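Local coordinates for acetyl-CoA hydrolase/transferase family protein (Porphyromonas gingivalis, PDB 2NVV) that probably hydrolyses acetyl-CoA or transfers CoA between carboxylic acids, and binds zinc ions, at residues A[236-241]-A[421-426]; A[245-250]-A[430-435]; A[354-357]-A[361-364]. All coordinates share one frame; numbering follows the deposited sequence.

Contact 1: residues A[236-241]-A[421-426]; sequences AAFLVS and VIISEW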
loop_
_atom_site.group_PDB
_atom_site.type_symbol
_atom_site.label_atom_id
_atom_site.label_comp_id
_atom_site.label_asym_id
_atom_site.label_seq_id
_atom_site.Cartn_x
_atom_site.Cartn_y
_atom_site.Cartn_z
ATOM N N ALA A 236 -19.358 13.197 -7.795
ATOM C CA ALA A 236 -20.519 12.502 -8.349
ATOM C C ALA A 236 -20.584 12.549 -9.881
ATOM O O ALA A 236 -20.870 11.534 -10.525
ATOM C CB ALA A 236 -21.785 13.082 -7.763
ATOM N N ALA A 237 -20.326 13.717 -10.465
ATOM C CA ALA A 237 -20.355 13.844 -11.920
ATOM C C ALA A 237 -19.226 13.050 -12.594
ATOM O O ALA A 237 -19.390 12.515 -13.691
ATOM C CB ALA A 237 -20.262 15.306 -12.311
ATOM N N PHE A 238 -18.074 12.984 -11.943
ATOM C CA PHE A 238 -16.941 12.255 -12.480
ATOM C C PHE A 238 -17.300 10.775 -12.557
ATOM O O PHE A 238 -17.109 10.117 -13.582
ATOM C CB PHE A 238 -15.729 12.450 -11.567
ATOM C CG PHE A 238 -14.597 11.488 -11.832
ATOM C CD1 PHE A 238 -13.895 11.530 -13.027
ATOM C CD2 PHE A 238 -14.238 10.541 -10.876
ATOM C CE1 PHE A 238 -12.853 10.650 -13.274
ATOM C CE2 PHE A 238 -13.196 9.653 -11.115
ATOM C CZ PHE A 238 -12.499 9.710 -12.321
ATOM N N LEU A 239 -17.840 10.265 -11.461
ATOM C CA LEU A 239 -18.227 8.871 -11.385
ATOM C C LEU A 239 -19.249 8.464 -12.449
ATOM O O LEU A 239 -19.052 7.445 -13.119
ATOM C CB LEU A 239 -18.727 8.555 -9.970
ATOM C CG LEU A 239 -17.708 7.887 -9.023
ATOM C CD1 LEU A 239 -16.288 8.234 -9.397
ATOM C CD2 LEU A 239 -18.002 8.286 -7.589
ATOM N N VAL A 240 -20.323 9.236 -12.633
ATOM C CA VAL A 240 -21.297 8.852 -13.659
ATOM C C VAL A 240 -20.591 8.908 -15.019
ATOM O O VAL A 240 -20.829 8.093 -15.904
ATOM C CB VAL A 240 -22.547 9.796 -13.710
ATOM C CG1 VAL A 240 -23.041 10.092 -12.314
ATOM C CG2 VAL A 240 -22.229 11.074 -14.439
ATOM N N SER A 241 -19.693 9.869 -15.156
ATOM C CA SER A 241 -18.969 10.062 -16.391
ATOM C C SER A 241 -18.070 8.886 -16.710
ATOM O O SER A 241 -17.871 8.534 -17.881
ATOM C CB SER A 241 -18.157 11.340 -16.285
ATOM O OG SER A 241 -17.268 11.446 -17.369
ATOM N N VAL A 421 -6.939 9.631 -8.691
ATOM C CA VAL A 421 -7.687 10.834 -9.030
ATOM C C VAL A 421 -7.715 11.843 -7.889
ATOM O O VAL A 421 -7.813 11.464 -6.721
ATOM C CB VAL A 421 -9.138 10.488 -9.375
ATOM C CG1 VAL A 421 -9.878 11.724 -9.825
ATOM C CG2 VAL A 421 -9.170 9.403 -10.441
ATOM N N ILE A 422 -7.625 13.127 -8.236
ATOM C CA ILE A 422 -7.672 14.202 -7.247
ATOM C C ILE A 422 -8.773 15.182 -7.669
ATOM O O ILE A 422 -8.912 15.511 -8.850
ATOM C CB ILE A 422 -6.328 14.945 -7.151
ATOM C CG1 ILE A 422 -5.217 13.972 -6.763
ATOM C CG2 ILE A 422 -6.414 16.034 -6.109
ATOM C CD1 ILE A 422 -3.847 14.615 -6.658
ATOM N N ILE A 423 -9.553 15.650 -6.703
ATOM C CA ILE A 423 -10.644 16.559 -7.004
ATOM C C ILE A 423 -10.818 17.719 -6.015
ATOM O O ILE A 423 -10.900 17.516 -4.804
ATOM C CB ILE A 423 -11.974 15.777 -7.052
ATOM C CG1 ILE A 423 -11.917 14.730 -8.155
ATOM C CG2 ILE A 423 -13.142 16.729 -7.266
ATOM C CD1 ILE A 423 -13.077 13.760 -8.143
ATOM N N SER A 424 -10.871 18.940 -6.531
ATOM C CA SER A 424 -11.106 20.104 -5.679
ATOM C C SER A 424 -12.351 20.804 -6.234
ATOM O O SER A 424 -13.048 20.252 -7.082
ATOM C CB SER A 424 -9.899 21.054 -5.675
ATOM O OG SER A 424 -9.729 21.697 -6.920
ATOM N N GLU A 425 -12.646 22.002 -5.758
ATOM C CA GLU A 425 -13.816 22.716 -6.247
ATOM C C GLU A 425 -13.642 23.178 -7.694
ATOM O O GLU A 425 -14.623 23.440 -8.394
ATOM C CB GLU A 425 -14.111 23.927 -5.364
ATOM C CG GLU A 425 -13.081 25.070 -5.433
ATOM C CD GLU A 425 -11.853 24.872 -4.549
ATOM O OE1 GLU A 425 -11.128 25.859 -4.338
ATOM O OE2 GLU A 425 -11.594 23.752 -4.070
ATOM N N TRP A 426 -12.390 23.251 -8.136
ATOM C CA TRP A 426 -12.051 23.698 -9.475
ATOM C C TRP A 426 -12.184 22.665 -10.588
ATOM O O TRP A 426 -12.300 23.031 -11.751
ATOM C CB TRP A 426 -10.631 24.251 -9.471
ATOM C CG TRP A 426 -10.492 25.470 -8.635
ATOM C CD1 TRP A 426 -9.659 25.648 -7.574
ATOM C CD2 TRP A 426 -11.205 26.700 -8.798
ATOM N NE1 TRP A 426 -9.809 26.917 -7.061
ATOM C CE2 TRP A 426 -10.753 27.582 -7.797
ATOM C CE3 TRP A 426 -12.183 27.144 -9.697
ATOM C CZ2 TRP A 426 -11.243 28.878 -7.670
ATOM C CZ3 TRP A 426 -12.670 28.430 -9.569
ATOM C CH2 TRP A 426 -12.198 29.284 -8.563
#
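The ring of F238 rests on V421 and I423, giving a compact example of how one aromatic side chain seats a helix on a sheet in an alpha/beta fold. The helix is 226-245; the strand, 421-424, belongs to a five-stranded mixed sheet, and its alternation sends V421 and I423 toward the helix while I422 goes to the other face. At the closest CA pair, F238 and I423, the backbones are 9.4 Å apart, so side chains alone bridge the gap.

F238 has CG anti to its backbone N (chi1 166°), which carries the ring from the helix toward the strand. V421 comes from the opposite direction and meets its far end with both methyls: CG1 lies over one ring face, 4.1 Å from F238 CE2, whereas CG2 makes the nearest approach, 3.8 Å from F238 CZ. In V421 the CG1 branch is the one anti to N, leaving CG2 beside N, and both methyls sit on the same side of the ring plane, near its CE2-CZ end. I423 behaves differently, offering the single methyl CD1.

The pocket is completed by I390 and V428 from the strands on either side of 421-424, and both touch F238 and I423 alike. The contact is buried and apolar. Polar fastening occurs farther along the strand, where S424 O accepts a hydrogen bond from N234 ND2 of the same helix. The I423 side chain also lies about 8 Å from that of V262, a predicted CoA-binding residue. On F238 itself, CD2 is the atom closest to I423, 4.4 Å from CD1, which approaches the ring obliquely.

Contact 2: residues A[245-250]-A[430-435]; sequences AGRIPK and DLRGKN
Two irregular segments face each other here, R247 and R432 being the nearest pair at 11.5 Å between CA atoms, and long arginine side chains do the reaching. R247 follows the Schellman motif in which G246, with positive phi (90°), ends helix 226-245. R432 occupies the second position of the L431-K434 type II turn.

R432 grips D430 side-on: NE donates to OD1 at 2.9 Å, using the syn lone pair, and NH1 reaches OD2 at 2.6 Å. The carboxylate lies almost in the guanidinium plane. D430 OD1 also accepts from R432 N at 3.3 Å, forming an Asx turn, so OD1 takes both the backbone N and the side-chain NE of R432.

R247 stays looser: its CD lies 4.5 Å from R432 NH1, and its NH2 is 4.4 Å from D430 OD2, beyond a salt bridge. Its ionic partner is E242 OE2, while E242 OE1 takes R432 NH1. Two carboxylates thus probably balance both arginines. A245 CB lies over one face of the R247 guanidinium, toward its rim.

F116 of the second subunit makes a cation-pi contact with R432, and R247 packs on G115 of that subunit: an arginine-carboxylate cluster, set at a helix C-terminus and a beta turn, faces the dimer partner.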
loop_
_atom_site.group_PDB
_atom_site.type_symbol
_atom_site.label_atom_id
_atom_site.label_comp_id
_atom_site.label_asym_id
_atom_site.label_seq_id
_atom_site.Cartn_x
_atom_site.Cartn_y
_atom_site.Cartn_z
ATOM N N ALA A 245 -18.171 5.998 -19.757
ATOM C CA ALA A 245 -16.932 5.909 -20.523
ATOM C C ALA A 245 -16.506 4.437 -20.554
ATOM O O ALA A 245 -15.622 4.042 -21.327
ATOM C CB ALA A 245 -15.841 6.767 -19.863
ATOM N N GLY A 246 -17.141 3.634 -19.700
ATOM C CA GLY A 246 -16.822 2.219 -19.626
ATOM C C GLY A 246 -15.718 1.865 -18.641
ATOM O O GLY A 246 -15.216 0.733 -18.646
ATOM N N ARG A 247 -15.345 2.814 -17.787
ATOM C CA ARG A 247 -14.288 2.577 -16.814
ATOM C C ARG A 247 -14.784 2.141 -15.440
ATOM O O ARG A 247 -13.997 1.906 -14.536
ATOM C CB ARG A 247 -13.399 3.813 -16.705
ATOM C CG ARG A 247 -12.307 3.851 -17.778
ATOM C CD ARG A 247 -11.657 5.205 -17.867
ATOM N NE ARG A 247 -12.124 5.921 -19.048
ATOM C CZ ARG A 247 -12.479 7.203 -19.059
ATOM N NH1 ARG A 247 -12.894 7.778 -20.184
ATOM N NH2 ARG A 247 -12.429 7.919 -17.945
ATOM N N ILE A 248 -16.098 2.041 -15.299
ATOM C CA ILE A 248 -16.732 1.590 -14.076
ATOM C C ILE A 248 -17.974 0.857 -14.554
ATOM O O ILE A 248 -18.707 1.366 -15.403
ATOM C CB ILE A 248 -17.180 2.751 -13.158
ATOM C CG1 ILE A 248 -15.977 3.594 -12.736
ATOM C CG2 ILE A 248 -17.871 2.182 -11.902
ATOM C CD1 ILE A 248 -16.336 4.698 -11.777
ATOM N N PRO A 249 -18.220 -0.353 -14.031
ATOM C CA PRO A 249 -19.407 -1.102 -14.463
ATOM C C PRO A 249 -20.694 -0.313 -14.272
ATOM O O PRO A 249 -20.858 0.384 -13.270
ATOM C CB PRO A 249 -19.349 -2.392 -13.631
ATOM C CG PRO A 249 -18.365 -2.092 -12.530
ATOM C CD PRO A 249 -17.367 -1.161 -13.144
ATOM N N LYS A 250 -21.584 -0.421 -15.255
ATOM C CA LYS A 250 -22.860 0.282 -15.264
ATOM C C LYS A 250 -23.686 0.223 -13.985
ATOM O O LYS A 250 -24.393 1.176 -13.668
ATOM C CB LYS A 250 -23.715 -0.209 -16.440
ATOM C CG LYS A 250 -23.709 0.724 -17.643
ATOM C CD LYS A 250 -22.300 0.961 -18.206
ATOM C CE LYS A 250 -22.384 1.786 -19.477
ATOM N NZ LYS A 250 -21.102 1.802 -20.235
ATOM N N ASP A 430 -7.563 13.388 -13.383
ATOM C CA ASP A 430 -7.414 11.948 -13.506
ATOM C C ASP A 430 -5.935 11.712 -13.777
ATOM O O ASP A 430 -5.415 12.083 -14.831
ATOM C CB ASP A 430 -8.247 11.421 -14.669
ATOM C CG ASP A 430 -8.485 9.934 -14.579
ATOM O OD1 ASP A 430 -7.580 9.217 -14.101
ATOM O OD2 ASP A 430 -9.571 9.483 -14.997
ATOM N N LEU A 431 -5.266 11.088 -12.819
ATOM C CA LEU A 431 -3.836 10.846 -12.906
ATOM C C LEU A 431 -3.412 9.576 -13.632
ATOM O O LEU A 431 -2.231 9.396 -13.932
ATOM C CB LEU A 431 -3.255 10.839 -11.490
ATOM C CG LEU A 431 -2.974 12.169 -10.773
ATOM C CD1 LEU A 431 -3.948 13.237 -11.193
ATOM C CD2 LEU A 431 -3.005 11.944 -9.282
ATOM N N ARG A 432 -4.369 8.704 -13.923
ATOM C CA ARG A 432 -4.057 7.436 -14.586
ATOM C C ARG A 432 -3.433 7.555 -15.967
ATOM O O ARG A 432 -3.861 8.348 -16.795
ATOM C CB ARG A 432 -5.311 6.557 -14.654
ATOM C CG ARG A 432 -5.740 6.004 -13.298
ATOM C CD ARG A 432 -7.124 5.410 -13.357
ATOM N NE ARG A 432 -8.119 6.423 -13.695
ATOM C CZ ARG A 432 -9.422 6.187 -13.810
ATOM N NH1 ARG A 432 -10.236 7.176 -14.121
ATOM N NH2 ARG A 432 -9.909 4.969 -13.612
ATOM N N GLY A 433 -2.394 6.763 -16.192
ATOM C CA GLY A 433 -1.723 6.763 -17.476
ATOM C C GLY A 433 -0.829 7.947 -17.734
ATOM O O GLY A 433 -0.413 8.167 -18.870
ATOM N N LYS A 434 -0.511 8.702 -16.689
ATOM C CA LYS A 434 0.331 9.885 -16.845
ATOM C C LYS A 434 1.630 9.825 -16.068
ATOM O O LYS A 434 1.688 9.245 -14.984
ATOM C CB LYS A 434 -0.452 11.131 -16.425
ATOM C CG LYS A 434 -1.507 11.517 -17.428
ATOM C CD LYS A 434 -2.456 12.568 -16.895
ATOM C CE LYS A 434 -3.445 12.971 -17.993
ATOM N NZ LYS A 434 -4.542 13.833 -17.492
ATOM N N ASN A 435 2.675 10.410 -16.633
ATOM C CA ASN A 435 3.968 10.437 -15.966
ATOM C C ASN A 435 3.946 11.653 -15.041
ATOM O O ASN A 435 2.941 12.366 -14.987
ATOM C CB ASN A 435 5.113 10.528 -16.995
ATOM C CG ASN A 435 5.146 11.849 -17.731
ATOM O OD1 ASN A 435 6.038 12.091 -18.532
ATOM N ND2 ASN A 435 4.178 12.708 -17.462
#

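Contact 3: residues A[354-357]-A[361-364]; sequences LEAD and NINS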
loop_
_atom_site.group_PDB
_atom_site.type_symbol
_atom_site.label_atom_id
_atom_site.label_comp_id
_atom_site.label_asym_id
_atom_site.label_seq_id
_atom_site.Cartn_x
_atom_site.Cartn_y
_atom_site.Cartn_z
ATOM N N LEU A 354 -4.773 16.510 3.410
ATOM C CA LEU A 354 -4.423 17.731 4.144
ATOM C C LEU A 354 -3.800 18.617 3.099
ATOM O O LEU A 354 -4.051 19.820 3.041
ATOM C CB LEU A 354 -3.388 17.480 5.233
ATOM C CG LEU A 354 -3.811 16.695 6.463
ATOM C CD1 LEU A 354 -2.795 16.952 7.572
ATOM C CD2 LEU A 354 -5.213 17.127 6.899
ATOM N N GLU A 355 -2.979 17.987 2.276
ATOM C CA GLU A 355 -2.305 18.655 1.185
ATOM C C GLU A 355 -1.906 17.608 0.138
ATOM O O GLU A 355 -1.871 16.412 0.418
ATOM C CB GLU A 355 -1.076 19.398 1.701
ATOM C CG GLU A 355 0.151 18.539 1.942
ATOM C CD GLU A 355 1.313 19.354 2.470
ATOM O OE1 GLU A 355 1.283 20.596 2.327
ATOM O OE2 GLU A 355 2.262 18.762 3.022
ATOM N N ALA A 356 -1.629 18.067 -1.075
ATOM C CA ALA A 356 -1.228 17.187 -2.167
ATOM C C ALA A 356 -0.195 17.931 -2.991
ATOM O O ALA A 356 -0.159 19.159 -2.962
ATOM C CB ALA A 356 -2.436 16.849 -3.035
ATOM N N ASP A 357 0.666 17.211 -3.700
ATOM C CA ASP A 357 1.637 17.894 -4.544
ATOM C C ASP A 357 1.336 17.604 -6.006
ATOM O O ASP A 357 0.559 16.705 -6.332
ATOM C CB ASP A 357 3.092 17.528 -4.193
ATOM C CG ASP A 357 3.408 16.060 -4.381
ATOM O OD1 ASP A 357 2.942 15.462 -5.370
ATOM O OD2 ASP A 357 4.154 15.510 -3.539
ATOM N N ASN A 361 1.152 12.914 -4.969
ATOM C CA ASN A 361 1.441 12.376 -3.648
ATOM C C ASN A 361 0.548 13.089 -2.648
ATOM O O ASN A 361 0.306 14.289 -2.776
ATOM C CB ASN A 361 2.916 12.597 -3.321
ATOM C CG ASN A 361 3.824 11.932 -4.325
ATOM O OD1 ASN A 361 4.018 10.719 -4.294
ATOM N ND2 ASN A 361 4.365 12.722 -5.242
ATOM N N ILE A 362 0.058 12.346 -1.658
ATOM C CA ILE A 362 -0.845 12.912 -0.661
ATOM C C ILE A 362 -0.341 12.821 0.785
ATOM O O ILE A 362 0.241 11.828 1.202
ATOM C CB ILE A 362 -2.264 12.238 -0.749
ATOM C CG1 ILE A 362 -3.116 12.924 -1.820
ATOM C CG2 ILE A 362 -3.009 12.350 0.580
ATOM C CD1 ILE A 362 -2.635 12.763 -3.207
ATOM N N ASN A 363 -0.582 13.899 1.528
ATOM C CA ASN A 363 -0.235 14.005 2.936
ATOM C C ASN A 363 -1.589 14.066 3.625
ATOM O O ASN A 363 -2.412 14.935 3.318
ATOM C CB ASN A 363 0.536 15.301 3.205
ATOM C CG ASN A 363 0.736 15.580 4.687
ATOM O OD1 ASN A 363 0.253 14.856 5.544
ATOM N ND2 ASN A 363 1.451 16.646 4.987
ATOM N N SER A 364 -1.850 13.131 4.527
ATOM C CA SER A 364 -3.126 13.158 5.225
ATOM C C SER A 364 -2.960 13.118 6.732
ATOM O O SER A 364 -3.910 12.821 7.456
ATOM C CB SER A 364 -4.038 12.008 4.755
ATOM O OG SER A 364 -3.331 10.826 4.468
#
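N363 meets E355 with both backbone and side chain. Its CG stands anti to the backbone N (chi1 171°), and its ND2 gives a hydrogen bond to E355 OE2 at 3.0 Å, nearly in the amide plane but from above the carboxylate plane. A410 N holds the same OE2, and H366 O takes ND2 as well, so neither group relies on the other alone. The N363 backbone N donates to E355 O at 3.0 Å.

L354 adds the irregularity. N363 O accepts from both L354 N, at 2.8 Å, and E355 N, at 3.3 Å: a classic beta bulge in the tight antiparallel hairpin of strands 355-357 and 362-367. L354 then lays CG against the S364 backbone, 3.7 Å from its C atom. A356 and I362 form the non-hydrogen-bonded pair, with their side chains on the opposite face from E355 and N363.

At the turn end, N361 answers D357 three ways. Its O accepts from D357 N, while D357 OD1 receives N361 ND2 through the syn lone pair and N361 N from above the carboxylate plane, each at 3.1 Å. F359 N also bonds OD1, and V409 N fixes OD2. N361 OD1 makes a weak hydrogen bond to the backbone N of the zinc ligand E416, and the N361 side chain lies about 6 Å from a zinc ion.

In the fold
Following the chain, helix 226-245 supplies the first half of contact 1, and the loop just after it opens contact 2. Some 180 residues later strand 421-424 closes contact 1, and the turn beyond strand 427-430 closes contact 2, so the two cross. They meet directly, with F238 CZ 3.8 Å from R432 NH1, and together they bind the helix and its exit to the last two strands of the five-stranded sheet. Contact 3, a local hairpin in the four-stranded sheet, nests inside both loops. It abuts the other face of the five-stranded sheet through I362 CD1, 4.1 Å from I422 CD1, but stays about 6 Å from contact 2 at the nearest atoms.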